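Local coordinates for protein esterase (uncultured bacterium FLS12, PDB 4RGY) that hydrolyses ester bonds as a low-temperature-active, alkaline esterase that has the alpha/beta-hydrolase fold, at residues Thr45-His50 with Glu118-Ala123; Ile99-Pro104 with Met137-Arg142; Gly131-Gly136 with Ala144-Leu149; Pro206-Cys211 with Leu234-Glu239. All blocks are in the same frame, centred on the assembly; numbering follows the deposited sequence.

Contact 1 of 4, residues Thr45-His50 with Glu118-Ala123; sequences TLFLLH and EDTFVA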
loop_
_atom_site.group_PDB
_atom_site.type_symbol
_atom_site.label_atom_id
_atom_site.label_comp_id
_atom_site.label_asym_id
_atom_site.label_seq_id
_atom_site.Cartn_x
_atom_site.Cartn_y
_atom_site.Cartn_z
ATOM N N THR A 45 -11.512 5.324 -19.805
ATOM C CA THR A 45 -11.508 4.878 -18.420
ATOM C C THR A 45 -12.716 4.028 -18.086
ATOM O O THR A 45 -13.859 4.397 -18.375
ATOM C CB THR A 45 -11.442 6.078 -17.456
ATOM O OG1 THR A 45 -10.224 6.794 -17.698
ATOM C CG2 THR A 45 -11.450 5.617 -15.992
ATOM N N LEU A 46 -12.447 2.878 -17.475
ATOM C CA LEU A 46 -13.502 2.052 -16.904
ATOM C C LEU A 46 -13.556 2.259 -15.395
ATOM O O LEU A 46 -12.568 2.031 -14.692
ATOM C CB LEU A 46 -13.251 0.576 -17.224
ATOM C CG LEU A 46 -14.102 -0.461 -16.490
ATOM C CD1 LEU A 46 -15.552 -0.375 -16.947
ATOM C CD2 LEU A 46 -13.555 -1.873 -16.707
ATOM N N PHE A 47 -14.709 2.697 -14.910
ATOM C CA PHE A 47 -14.962 2.763 -13.476
ATOM C C PHE A 47 -15.534 1.415 -13.082
ATOM O O PHE A 47 -16.575 1.007 -13.599
ATOM C CB PHE A 47 -15.917 3.915 -13.152
ATOM C CG PHE A 47 -15.306 5.265 -13.409
ATOM C CD1 PHE A 47 -15.294 5.815 -14.687
ATOM C CD2 PHE A 47 -14.694 5.965 -12.375
ATOM C CE1 PHE A 47 -14.692 7.057 -14.923
ATOM C CE2 PHE A 47 -14.101 7.198 -12.598
ATOM C CZ PHE A 47 -14.094 7.746 -13.872
ATOM N N LEU A 48 -14.838 0.720 -12.187
ATOM C CA LEU A 48 -15.112 -0.688 -11.900
ATOM C C LEU A 48 -15.485 -0.814 -10.433
ATOM O O LEU A 48 -14.654 -0.615 -9.537
ATOM C CB LEU A 48 -13.886 -1.534 -12.255
ATOM C CG LEU A 48 -14.003 -3.057 -12.148
ATOM C CD1 LEU A 48 -15.152 -3.615 -12.992
ATOM C CD2 LEU A 48 -12.688 -3.705 -12.561
ATOM N N LEU A 49 -16.766 -1.100 -10.206
ATOM C CA LEU A 49 -17.387 -0.967 -8.892
ATOM C C LEU A 49 -17.473 -2.278 -8.113
ATOM O O LEU A 49 -17.765 -3.340 -8.675
ATOM C CB LEU A 49 -18.771 -0.364 -9.052
ATOM C CG LEU A 49 -18.805 0.894 -9.924
ATOM C CD1 LEU A 49 -20.225 1.442 -9.987
ATOM C CD2 LEU A 49 -17.818 1.940 -9.425
ATOM N N HIS A 50 -17.224 -2.190 -6.809
ATOM C CA HIS A 50 -17.218 -3.379 -5.947
ATOM C C HIS A 50 -18.602 -3.799 -5.473
ATOM O O HIS A 50 -19.586 -3.084 -5.648
ATOM C CB HIS A 50 -16.278 -3.193 -4.746
ATOM C CG HIS A 50 -16.715 -2.146 -3.759
ATOM N ND1 HIS A 50 -17.838 -2.281 -2.962
ATOM C CD2 HIS A 50 -16.165 -0.953 -3.428
ATOM C CE1 HIS A 50 -17.951 -1.217 -2.182
ATOM N NE2 HIS A 50 -16.951 -0.394 -2.451
ATOM N N GLU A 118 -17.732 9.127 -24.942
ATOM C CA GLU A 118 -17.361 7.979 -25.767
ATOM C C GLU A 118 -16.202 7.172 -25.175
ATOM O O GLU A 118 -16.022 6.004 -25.510
ATOM C CB GLU A 118 -17.060 8.396 -27.216
ATOM C CG GLU A 118 -15.761 9.147 -27.431
ATOM C CD GLU A 118 -15.385 9.233 -28.910
ATOM O OE1 GLU A 118 -16.128 8.674 -29.750
ATOM O OE2 GLU A 118 -14.341 9.846 -29.228
ATOM N N ASP A 119 -15.457 7.792 -24.261
ATOM C CA ASP A 119 -14.305 7.143 -23.645
ATOM C C ASP A 119 -14.529 6.809 -22.172
ATOM O O ASP A 119 -13.566 6.613 -21.426
ATOM C CB ASP A 119 -13.069 8.037 -23.776
ATOM C CG ASP A 119 -12.658 8.261 -25.220
ATOM O OD1 ASP A 119 -12.752 7.316 -26.025
ATOM O OD2 ASP A 119 -12.236 9.392 -25.543
ATOM N N THR A 120 -15.790 6.742 -21.754
ATOM C CA THR A 120 -16.114 6.531 -20.340
ATOM C C THR A 120 -17.065 5.350 -20.162
ATOM O O THR A 120 -18.135 5.316 -20.772
ATOM C CB THR A 120 -16.733 7.794 -19.714
ATOM O OG1 THR A 120 -15.835 8.901 -19.880
ATOM C CG2 THR A 120 -17.007 7.586 -18.236
ATOM N N PHE A 121 -16.679 4.388 -19.321
ATOM C CA PHE A 121 -17.472 3.174 -19.136
ATOM C C PHE A 121 -17.598 2.854 -17.653
ATOM O O PHE A 121 -16.766 3.273 -16.849
ATOM C CB PHE A 121 -16.837 1.980 -19.859
ATOM C CG PHE A 121 -16.137 2.342 -21.137
ATOM C CD1 PHE A 121 -16.857 2.543 -22.302
ATOM C CD2 PHE A 121 -14.757 2.479 -21.174
ATOM C CE1 PHE A 121 -16.212 2.882 -23.482
ATOM C CE2 PHE A 121 -14.110 2.817 -22.347
ATOM C CZ PHE A 121 -14.836 3.015 -23.506
ATOM N N VAL A 122 -18.648 2.125 -17.285
ATOM C CA VAL A 122 -18.805 1.695 -15.897
ATOM C C VAL A 122 -19.308 0.257 -15.841
ATOM O O VAL A 122 -20.118 -0.159 -16.679
ATOM C CB VAL A 122 -19.719 2.657 -15.096
ATOM C CG1 VAL A 122 -21.146 2.676 -15.658
ATOM C CG2 VAL A 122 -19.727 2.297 -13.616
ATOM N N ALA A 123 -18.809 -0.509 -14.874
ATOM C CA ALA A 123 -19.217 -1.900 -14.673
ATOM C C ALA A 123 -19.089 -2.249 -13.200
ATOM O O ALA A 123 -18.278 -1.648 -12.484
ATOM C CB ALA A 123 -18.384 -2.848 -15.517
#
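Strands 45-49 and 120-123 pair in parallel inside the central sheet of the alpha/beta-hydrolase fold, Leu46 beside Phe121 and Phe47 beside Val122. The two short segments run at 17° to each other, and five backbone hydrogen bonds join them. Phe47 forms the middle of this ladder: Phe47 N donates to Phe121 O at 2.9 Å, and Phe47 O accepts Ala123 N at 3.0 Å. Leu46 and Leu48 turn their backbone polar groups to strand 75-79 instead, while Thr120 and Val122 bond toward strand 145-149, so both strands are interior ones. Thr45, Phe47, Thr120 and Val122 share the face covered by helices 95-110 and 127-138; beta-branched and aromatic residues suit an extended chain beneath helices. Thr120 OG1 is satisfied by Ala116 O and Thr45 OG1 by His43 O. On the other face Ala123 is small enough for two leucines to lean over it. Leu46 has CG anti to its backbone N (chi1 169°), and its CD1 lies 4.0 Å from Ala123 CB; Leu48 CD1 reaches the same CB at 4.2 Å. Strand 120-125 leads into what is probably the nucleophile elbow around Ser126, which the Leu49 side chain touches. Just short of that turn, Ala123 O accepts Leu49 N at 2.8 Å, and the Leu49 and Val122 side chains cross obliquely, Leu49 CD1 lying 3.8 Å from Val122 CG2.

Contact 2 of 4, residues Ile99-Pro104 with Met137-Arg142; sequences ISEELP and MRHPER
Arg142 reaches from the loop after helix 127-138 to Glu101 on helix 95-110. From CB its chain runs straight through CG and CD to NE (chi2 -178°, chi3 -174°), a long apolar stem suited to carrying a charge from the loop to helix 95-110. NE has a long, purely electrostatic contact with Glu141 OE2 at 3.6 Å. Beyond it the guanidinium lies over the His139 ring, with NH2 3.4 Å above the centre of the imidazole. NH1 donates to Glu101 OE2 at 3.1 Å, and NH2 adds a weak bond to the same OE2 at 3.0 Å, so one carboxylate oxygen sits at the guanidinium edge while the two planes stand 88° apart. NH2 also lies near Ser100 O, at too poor an angle for a hydrogen bond; Pro104, four residues on, has no N-H to offer that carbonyl. His139 is held by ND1, which donates to Glu141 OE2 at 3.1 Å, and a water joins His139 NE2, Glu101 OE2 and Ser100 OG, the last also bonded to Trp96 O. An alanine in place of Arg142 would probably leave Glu101 without its charged partner and uncover one face of the His139 ring. Ionic groups suit this partly exposed surface position: Ile99, Leu103 and Pro104 of the same helix pack inward on strand 45-49, while Met137 and Arg138 pack against helix 191-200.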
loop_
_atom_site.group_PDB
_atom_site.type_symbol
_atom_site.label_atom_id
_atom_site.label_comp_id
_atom_site.label_asym_id
_atom_site.label_seq_id
_atom_site.Cartn_x
_atom_site.Cartn_y
_atom_site.Cartn_z
ATOM N N ILE A 99 -19.932 9.056 -5.947
ATOM C CA ILE A 99 -19.591 8.203 -7.079
ATOM C C ILE A 99 -19.899 8.861 -8.431
ATOM O O ILE A 99 -19.188 8.634 -9.414
ATOM C CB ILE A 99 -20.234 6.792 -6.972
ATOM C CG1 ILE A 99 -19.509 5.791 -7.873
ATOM C CG2 ILE A 99 -21.739 6.828 -7.291
ATOM C CD1 ILE A 99 -18.091 5.469 -7.438
ATOM N N SER A 100 -20.940 9.689 -8.478
ATOM C CA SER A 100 -21.393 10.238 -9.760
ATOM C C SER A 100 -20.767 11.586 -10.106
ATOM O O SER A 100 -20.765 11.987 -11.273
ATOM C CB SER A 100 -22.921 10.364 -9.778
ATOM O OG SER A 100 -23.365 11.349 -8.855
ATOM N N GLU A 101 -20.235 12.285 -9.105
ATOM C CA GLU A 101 -19.699 13.628 -9.321
ATOM C C GLU A 101 -18.242 13.762 -8.876
ATOM O O GLU A 101 -17.346 13.998 -9.692
ATOM C CB GLU A 101 -20.565 14.678 -8.617
ATOM C CG GLU A 101 -22.049 14.661 -8.996
ATOM C CD GLU A 101 -22.307 15.192 -10.391
ATOM O OE1 GLU A 101 -21.412 15.862 -10.949
ATOM O OE2 GLU A 101 -23.405 14.939 -10.931
ATOM N N GLU A 102 -18.002 13.620 -7.575
ATOM C CA GLU A 102 -16.682 13.916 -7.033
ATOM C C GLU A 102 -15.603 12.924 -7.443
ATOM O O GLU A 102 -14.487 13.309 -7.800
ATOM C CB GLU A 102 -16.718 14.020 -5.514
ATOM C CG GLU A 102 -15.447 14.650 -4.964
ATOM C CD GLU A 102 -15.354 14.594 -3.462
ATOM O OE1 GLU A 102 -15.876 13.637 -2.862
ATOM O OE2 GLU A 102 -14.738 15.510 -2.880
ATOM N N LEU A 103 -15.923 11.642 -7.376
ATOM C CA LEU A 103 -14.919 10.623 -7.636
ATOM C C LEU A 103 -14.358 10.680 -9.055
ATOM O O LEU A 103 -13.138 10.673 -9.216
ATOM C CB LEU A 103 -15.468 9.243 -7.309
ATOM C CG LEU A 103 -14.514 8.066 -7.331
ATOM C CD1 LEU A 103 -15.208 7.168 -6.473
ATOM C CD2 LEU A 103 -14.367 7.434 -8.690
ATOM N N PRO A 104 -15.223 10.751 -10.087
ATOM C CA PRO A 104 -14.656 10.880 -11.433
ATOM C C PRO A 104 -13.843 12.164 -11.591
ATOM O O PRO A 104 -12.796 12.147 -12.243
ATOM C CB PRO A 104 -15.890 10.898 -12.338
ATOM C CG PRO A 104 -16.957 10.236 -11.534
ATOM C CD PRO A 104 -16.693 10.618 -10.122
ATOM N N MET A 137 -28.070 4.909 -16.431
ATOM C CA MET A 137 -29.441 5.317 -16.727
ATOM C C MET A 137 -29.828 6.677 -16.136
ATOM O O MET A 137 -30.784 7.314 -16.603
ATOM C CB MET A 137 -30.428 4.215 -16.328
ATOM C CG MET A 137 -30.236 2.935 -17.146
ATOM S SD MET A 137 -31.631 1.803 -16.991
ATOM C CE MET A 137 -31.361 1.145 -15.362
ATOM N N ARG A 138 -29.106 7.128 -15.112
ATOM C CA ARG A 138 -29.313 8.472 -14.572
ATOM C C ARG A 138 -28.484 9.480 -15.349
ATOM O O ARG A 138 -28.897 10.630 -15.532
ATOM C CB ARG A 138 -28.968 8.537 -13.078
ATOM C CG ARG A 138 -29.936 7.788 -12.171
ATOM C CD ARG A 138 -31.183 8.618 -11.845
ATOM N NE ARG A 138 -30.836 9.745 -10.980
ATOM C CZ ARG A 138 -30.749 9.673 -9.654
ATOM N NH1 ARG A 138 -31.021 8.529 -9.030
ATOM N NH2 ARG A 138 -30.394 10.746 -8.952
ATOM N N HIS A 139 -27.312 9.049 -15.808
ATOM C CA HIS A 139 -26.429 9.930 -16.558
ATOM C C HIS A 139 -25.987 9.322 -17.883
ATOM O O HIS A 139 -24.797 9.133 -18.114
ATOM C CB HIS A 139 -25.216 10.293 -15.703
ATOM C CG HIS A 139 -25.556 11.134 -14.514
ATOM N ND1 HIS A 139 -25.972 12.446 -14.624
ATOM C CD2 HIS A 139 -25.563 10.851 -13.190
ATOM C CE1 HIS A 139 -26.206 12.935 -13.420
ATOM N NE2 HIS A 139 -25.963 11.987 -12.531
ATOM N N PRO A 140 -26.946 9.037 -18.776
ATOM C CA PRO A 140 -26.596 8.406 -20.051
ATOM C C PRO A 140 -25.708 9.304 -20.906
ATOM O O PRO A 140 -25.048 8.813 -21.820
ATOM C CB PRO A 140 -27.960 8.201 -20.719
ATOM C CG PRO A 140 -28.832 9.227 -20.120
ATOM C CD PRO A 140 -28.384 9.351 -18.695
ATOM N N GLU A 141 -25.686 10.598 -20.601
ATOM C CA GLU A 141 -24.845 11.538 -21.330
ATOM C C GLU A 141 -23.369 11.450 -20.918
ATOM O O GLU A 141 -22.508 12.031 -21.581
ATOM C CB GLU A 141 -25.363 12.972 -21.163
ATOM C CG GLU A 141 -25.061 13.631 -19.811
ATOM C CD GLU A 141 -25.993 13.197 -18.676
ATOM O OE1 GLU A 141 -26.984 12.477 -18.937
ATOM O OE2 GLU A 141 -25.739 13.598 -17.514
ATOM N N ARG A 142 -23.081 10.726 -19.834
ATOM C CA ARG A 142 -21.705 10.613 -19.319
ATOM C C ARG A 142 -21.027 9.261 -19.568
ATOM O O ARG A 142 -19.806 9.142 -19.423
ATOM C CB ARG A 142 -21.679 10.894 -17.818
ATOM C CG ARG A 142 -22.209 12.254 -17.434
ATOM C CD ARG A 142 -22.101 12.460 -15.928
ATOM N NE ARG A 142 -22.729 13.709 -15.518
ATOM C CZ ARG A 142 -23.007 14.028 -14.258
ATOM N NH1 ARG A 142 -23.583 15.190 -13.979
ATOM N NH2 ARG A 142 -22.721 13.182 -13.279
HETATM O O HOH W 1 -25.169 13.085 -9.888
#

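Contact 3 of 4, residues Gly131-Gly136 with Ala144-Leu149; sequences GALKLG and AAAASL
Ala146 is where strand 145-149 first meets helix 131-136, its CB lying 3.5 Å from Ala132 O and 4.0 Å from Gly136 CA. That carbonyl is already engaged in the helix, where Gly136 N donates to it, so the methyl group merely rests against it. There is no room for a side chain at Gly136: a CB there would collide with that of Ala146. Leu133 CD2 also packs on this residue, 4.2 Å from Ala146 CB. Next comes Ala147, whose methyl group points away from the helix, to the sheet face lined by Val257 of helix 247-260. Its backbone still takes part, since Ala147 O lies 3.4 Å from Ala132 CB. At Ser148 the side chain turns back to the helix, and its CB meets Leu133 CD1 at 3.7 Å. Leu133 has CG anti to its carbonyl carbon (chi1 -65°); from there its two methyl branches part, CD1 going to Ser148 and CD2 to Ala146. No hydrogen bond crosses between the segments, which are held by van der Waals contact alone. The axes pass 6.8 Å apart, a close approach that the alanines and glycine permit, and run nearly antiparallel at 157°. This is the return half of a beta-alpha-beta crossover, in which strand 120-125, helix 127-138 and strand 145-149 follow one another; in alpha/beta-hydrolases such a helix starts at the nucleophile elbow, here probably around Ser126.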
loop_
_atom_site.group_PDB
_atom_site.type_symbol
_atom_site.label_atom_id
_atom_site.label_comp_id
_atom_site.label_asym_id
_atom_site.label_seq_id
_atom_site.Cartn_x
_atom_site.Cartn_y
_atom_site.Cartn_z
ATOM N N GLY A 131 -25.133 -0.162 -9.043
ATOM C CA GLY A 131 -24.529 1.152 -9.160
ATOM C C GLY A 131 -24.169 1.531 -10.589
ATOM O O GLY A 131 -24.367 2.678 -10.986
ATOM N N ALA A 132 -23.636 0.579 -11.354
ATOM C CA ALA A 132 -23.262 0.832 -12.744
ATOM C C ALA A 132 -24.476 1.169 -13.602
ATOM O O ALA A 132 -24.446 2.124 -14.384
ATOM C CB ALA A 132 -22.525 -0.367 -13.323
ATOM N N LEU A 133 -25.542 0.385 -13.470
ATOM C CA LEU A 133 -26.740 0.648 -14.259
ATOM C C LEU A 133 -27.450 1.924 -13.802
ATOM O O LEU A 133 -28.026 2.638 -14.620
ATOM C CB LEU A 133 -27.692 -0.551 -14.253
ATOM C CG LEU A 133 -27.156 -1.817 -14.917
ATOM C CD1 LEU A 133 -28.229 -2.874 -14.940
ATOM C CD2 LEU A 133 -26.665 -1.521 -16.328
ATOM N N LYS A 134 -27.394 2.228 -12.508
ATOM C CA LYS A 134 -27.907 3.500 -12.018
ATOM C C LYS A 134 -27.162 4.681 -12.650
ATOM O O LYS A 134 -27.776 5.641 -13.119
ATOM C CB LYS A 134 -27.840 3.554 -10.491
ATOM C CG LYS A 134 -28.459 4.805 -9.893
ATOM C CD LYS A 134 -28.277 4.821 -8.374
ATOM C CE LYS A 134 -28.708 6.139 -7.754
ATOM N NZ LYS A 134 -28.347 6.217 -6.293
ATOM N N LEU A 135 -25.834 4.602 -12.672
ATOM C CA LEU A 135 -25.029 5.624 -13.333
ATOM C C LEU A 135 -25.376 5.744 -14.814
ATOM O O LEU A 135 -25.584 6.852 -15.315
ATOM C CB LEU A 135 -23.539 5.326 -13.161
ATOM C CG LEU A 135 -23.002 5.700 -11.774
ATOM C CD1 LEU A 135 -21.664 5.012 -11.552
ATOM C CD2 LEU A 135 -22.848 7.212 -11.601
ATOM N N GLY A 136 -25.458 4.613 -15.508
ATOM C CA GLY A 136 -25.711 4.633 -16.936
ATOM C C GLY A 136 -27.084 5.184 -17.278
ATOM O O GLY A 136 -27.246 5.861 -18.299
ATOM N N ALA A 144 -20.588 5.808 -22.133
ATOM C CA ALA A 144 -20.797 5.133 -23.406
ATOM C C ALA A 144 -21.343 3.727 -23.185
ATOM O O ALA A 144 -21.942 3.140 -24.090
ATOM C CB ALA A 144 -19.496 5.074 -24.175
ATOM N N ALA A 145 -21.117 3.181 -21.991
ATOM C CA ALA A 145 -21.501 1.803 -21.694
ATOM C C ALA A 145 -21.575 1.586 -20.191
ATOM O O ALA A 145 -20.808 2.192 -19.433
ATOM C CB ALA A 145 -20.517 0.829 -22.312
ATOM N N ALA A 146 -22.511 0.738 -19.774
ATOM C CA ALA A 146 -22.715 0.377 -18.372
ATOM C C ALA A 146 -23.022 -1.115 -18.311
ATOM O O ALA A 146 -23.850 -1.619 -19.082
ATOM C CB ALA A 146 -23.857 1.191 -17.752
ATOM N N ALA A 147 -22.375 -1.826 -17.392
ATOM C CA ALA A 147 -22.477 -3.280 -17.322
ATOM C C ALA A 147 -22.700 -3.763 -15.902
ATOM O O ALA A 147 -22.005 -3.322 -14.965
ATOM C CB ALA A 147 -21.216 -3.917 -17.881
ATOM N N SER A 148 -23.663 -4.668 -15.738
ATOM C CA SER A 148 -23.927 -5.284 -14.445
ATOM C C SER A 148 -23.607 -6.771 -14.442
ATOM O O SER A 148 -24.063 -7.519 -15.314
ATOM C CB SER A 148 -25.387 -5.077 -14.051
ATOM O OG SER A 148 -25.737 -5.864 -12.916
ATOM N N LEU A 149 -22.823 -7.200 -13.452
ATOM C CA LEU A 149 -22.478 -8.611 -13.281
ATOM C C LEU A 149 -23.113 -9.117 -11.997
ATOM O O LEU A 149 -22.793 -8.622 -10.913
ATOM C CB LEU A 149 -20.958 -8.806 -13.225
ATOM C CG LEU A 149 -20.147 -8.423 -14.465
ATOM C CD1 LEU A 149 -19.897 -6.917 -14.501
ATOM C CD2 LEU A 149 -18.816 -9.161 -14.479
#

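Contact 4 of 4, residues Pro206-Cys211 with Leu234-Glu239; sequences PKLYQC and LDFMYE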
loop_
_atom_site.group_PDB
_atom_site.type_symbol
_atom_site.label_atom_id
_atom_site.label_comp_id
_atom_site.label_asym_id
_atom_site.label_seq_id
_atom_site.Cartn_x
_atom_site.Cartn_y
_atom_site.Cartn_z
ATOM N N PRO A 206 -26.609 4.494 -23.411
ATOM C CA PRO A 206 -25.341 3.763 -23.372
ATOM C C PRO A 206 -25.533 2.338 -23.872
ATOM O O PRO A 206 -26.671 1.844 -23.876
ATOM C CB PRO A 206 -25.002 3.737 -21.876
ATOM C CG PRO A 206 -25.833 4.821 -21.254
ATOM C CD PRO A 206 -27.090 4.849 -22.066
ATOM N N LYS A 207 -24.455 1.696 -24.302
ATOM C CA LYS A 207 -24.468 0.255 -24.498
ATOM C C LYS A 207 -24.712 -0.358 -23.118
ATOM O O LYS A 207 -24.138 0.110 -22.129
ATOM C CB LYS A 207 -23.116 -0.201 -25.055
ATOM C CG LYS A 207 -23.205 -1.363 -26.032
ATOM C CD LYS A 207 -21.823 -1.794 -26.514
ATOM C CE LYS A 207 -21.952 -2.928 -27.522
ATOM N NZ LYS A 207 -20.625 -3.434 -27.949
ATOM N N LEU A 208 -25.577 -1.365 -23.035
ATOM C CA LEU A 208 -25.979 -1.921 -21.737
ATOM C C LEU A 208 -25.770 -3.417 -21.688
ATOM O O LEU A 208 -26.115 -4.129 -22.629
ATOM C CB LEU A 208 -27.449 -1.582 -21.445
ATOM C CG LEU A 208 -27.721 -0.085 -21.299
ATOM C CD1 LEU A 208 -29.207 0.219 -21.431
ATOM C CD2 LEU A 208 -27.188 0.471 -19.978
ATOM N N TYR A 209 -25.204 -3.897 -20.583
ATOM C CA TYR A 209 -24.853 -5.299 -20.425
ATOM C C TYR A 209 -25.372 -5.795 -19.091
ATOM O O TYR A 209 -25.258 -5.107 -18.069
ATOM C CB TYR A 209 -23.320 -5.482 -20.511
ATOM C CG TYR A 209 -22.824 -6.897 -20.292
ATOM C CD1 TYR A 209 -22.706 -7.421 -19.012
ATOM C CD2 TYR A 209 -22.450 -7.704 -21.367
ATOM C CE1 TYR A 209 -22.259 -8.714 -18.805
ATOM C CE2 TYR A 209 -21.988 -9.000 -21.166
ATOM C CZ TYR A 209 -21.901 -9.499 -19.883
ATOM O OH TYR A 209 -21.456 -10.787 -19.665
ATOM N N GLN A 210 -25.895 -7.008 -19.094
ATOM C CA GLN A 210 -26.332 -7.666 -17.875
ATOM C C GLN A 210 -25.982 -9.137 -17.928
ATOM O O GLN A 210 -26.310 -9.811 -18.906
ATOM C CB GLN A 210 -27.849 -7.532 -17.722
ATOM C CG GLN A 210 -28.418 -8.310 -16.545
ATOM C CD GLN A 210 -29.942 -8.403 -16.546
ATOM O OE1 GLN A 210 -30.612 -8.034 -17.516
ATOM N NE2 GLN A 210 -30.490 -8.900 -15.452
ATOM N N CYS A 211 -25.337 -9.659 -16.885
ATOM C CA CYS A 211 -25.174 -11.105 -16.778
ATOM C C CYS A 211 -25.444 -11.597 -15.365
ATOM O O CYS A 211 -25.415 -10.821 -14.411
ATOM C CB CYS A 211 -23.785 -11.559 -17.259
ATOM S SG CYS A 211 -22.415 -11.246 -16.082
ATOM N N LEU A 234 -35.619 -1.963 -24.670
ATOM C CA LEU A 234 -34.322 -1.403 -24.299
ATOM C C LEU A 234 -33.218 -2.424 -24.574
ATOM O O LEU A 234 -33.212 -3.498 -23.970
ATOM C CB LEU A 234 -34.364 -1.004 -22.816
ATOM C CG LEU A 234 -33.214 -0.231 -22.183
ATOM C CD1 LEU A 234 -32.949 1.017 -22.980
ATOM C CD2 LEU A 234 -33.564 0.111 -20.748
ATOM N N ASP A 235 -32.291 -2.083 -25.476
ATOM C CA ASP A 235 -31.259 -3.002 -25.982
ATOM C C ASP A 235 -30.164 -3.350 -24.966
ATOM O O ASP A 235 -29.282 -2.531 -24.680
ATOM C CB ASP A 235 -30.623 -2.427 -27.264
ATOM C CG ASP A 235 -29.730 -3.440 -28.009
ATOM O OD1 ASP A 235 -29.628 -4.615 -27.595
ATOM O OD2 ASP A 235 -29.133 -3.048 -29.037
ATOM N N PHE A 236 -30.230 -4.570 -24.441
ATOM C CA PHE A 236 -29.221 -5.115 -23.534
ATOM C C PHE A 236 -28.568 -6.341 -24.146
ATOM O O PHE A 236 -29.228 -7.160 -24.806
ATOM C CB PHE A 236 -29.864 -5.586 -22.225
ATOM C CG PHE A 236 -29.899 -4.556 -21.128
ATOM C CD1 PHE A 236 -30.868 -3.562 -21.125
ATOM C CD2 PHE A 236 -29.008 -4.627 -20.059
ATOM C CE1 PHE A 236 -30.925 -2.633 -20.107
ATOM C CE2 PHE A 236 -29.054 -3.693 -19.031
ATOM C CZ PHE A 236 -30.025 -2.698 -19.055
ATOM N N MET A 237 -27.269 -6.481 -23.925
ATOM C CA MET A 237 -26.639 -7.775 -24.080
ATOM C C MET A 237 -26.879 -8.492 -22.766
ATOM O O MET A 237 -26.447 -8.012 -21.711
ATOM C CB MET A 237 -25.139 -7.632 -24.354
ATOM C CG MET A 237 -24.363 -8.927 -24.223
ATOM S SD MET A 237 -24.835 -10.166 -25.441
ATOM C CE MET A 237 -24.542 -9.267 -26.960
ATOM N N TYR A 238 -27.607 -9.603 -22.814
ATOM C CA TYR A 238 -27.870 -10.413 -21.627
ATOM C C TYR A 238 -27.174 -11.759 -21.753
ATOM O O TYR A 238 -27.296 -12.428 -22.782
ATOM C CB TYR A 238 -29.380 -10.649 -21.408
ATOM C CG TYR A 238 -29.640 -11.576 -20.236
ATOM C CD1 TYR A 238 -29.684 -11.081 -18.937
ATOM C CD2 TYR A 238 -29.796 -12.953 -20.421
ATOM C CE1 TYR A 238 -29.896 -11.921 -17.857
ATOM C CE2 TYR A 238 -30.002 -13.807 -19.334
ATOM C CZ TYR A 238 -30.048 -13.278 -18.059
ATOM O OH TYR A 238 -30.257 -14.089 -16.958
ATOM N N GLU A 239 -26.464 -12.173 -20.706
ATOM C CA GLU A 239 -25.793 -13.467 -20.703
ATOM C C GLU A 239 -26.029 -14.169 -19.385
ATOM O O GLU A 239 -26.058 -13.531 -18.334
ATOM C CB GLU A 239 -24.285 -13.291 -20.920
ATOM C CG GLU A 239 -23.907 -12.585 -22.206
ATOM C CD GLU A 239 -22.428 -12.709 -22.548
ATOM O OE1 GLU A 239 -21.569 -12.651 -21.641
ATOM O OE2 GLU A 239 -22.130 -12.864 -23.746
HETATM O O HOH W 2 -28.677 0.206 -25.133
HETATM O O HOH W 3 -26.683 -2.451 -25.635
#
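The side chains of Leu208 and Phe236 make the tight part of this parallel strand pair, the last two strands of the sheet. Leu208 CB sits over the centre of the Phe236 ring, 3.5 Å from its centroid, in a CH-pi contact, and Leu208 CD1 reaches Phe236 CE1 at 3.6 Å. A flat ring suits this place because its face can receive the Leu208 CB while the side chain also packs on Val229 of helix 219-232. An alanine here would probably open a gap beneath Leu208 and loosen the hold of the sheet on that helix. Next along the same face, the Gln210 amide stands nearly perpendicular to the Tyr238 ring, with OE1 3.5 Å from CD1 at the ring edge; Gln210 NE2 is bonded to Asn222 O and Tyr238 OH to Glu240. Between the strands Met237 N donates to Leu208 O at 2.9 Å, and Glu239 N to Gln210 O at 3.0 Å.

The backbone at the start of the pair is looser. There water stands between the strands: one molecule accepts from Leu208 N at 3.0 Å and lies beside Asp235 O. Farther along, on the exposed side, Met237 meets the Tyr209 ring with CB and CG, CG lying 3.6 Å from Tyr209 CD2.

In Tyr209 a chi1 of 177° sets CG anti to the backbone N; the hydroxyl at the end of the ring donates to Glu239 OE1 at 2.7 Å, from above the carboxylate plane. Arg256 of helix 247-260 forms a salt bridge with OE2, so hydroxyl and guanidinium together would be expected to keep this carboxylate ionised.

Three of the four contacts reach one sheet, whose strands run 45-49, 120-125, 145-149, 207-213, 236-241 from contact 1 through contact 3 to contact 4. Contacts 1 and 3 have centres about 8 Å apart, contacts 3 and 4 about 9 Å, and contacts 1 and 4 about 15 Å. Contact 2 lies on the helical layer, about 10 Å from contacts 1 and 3 between centres, and shares helix 127-138 with contact 3. Along the chain contact 1 interleaves with contact 2, and contact 2 with contact 3, while contact 4 comes last. Sheet and helices are thus knitted together around the strand that leads to the probable nucleophile.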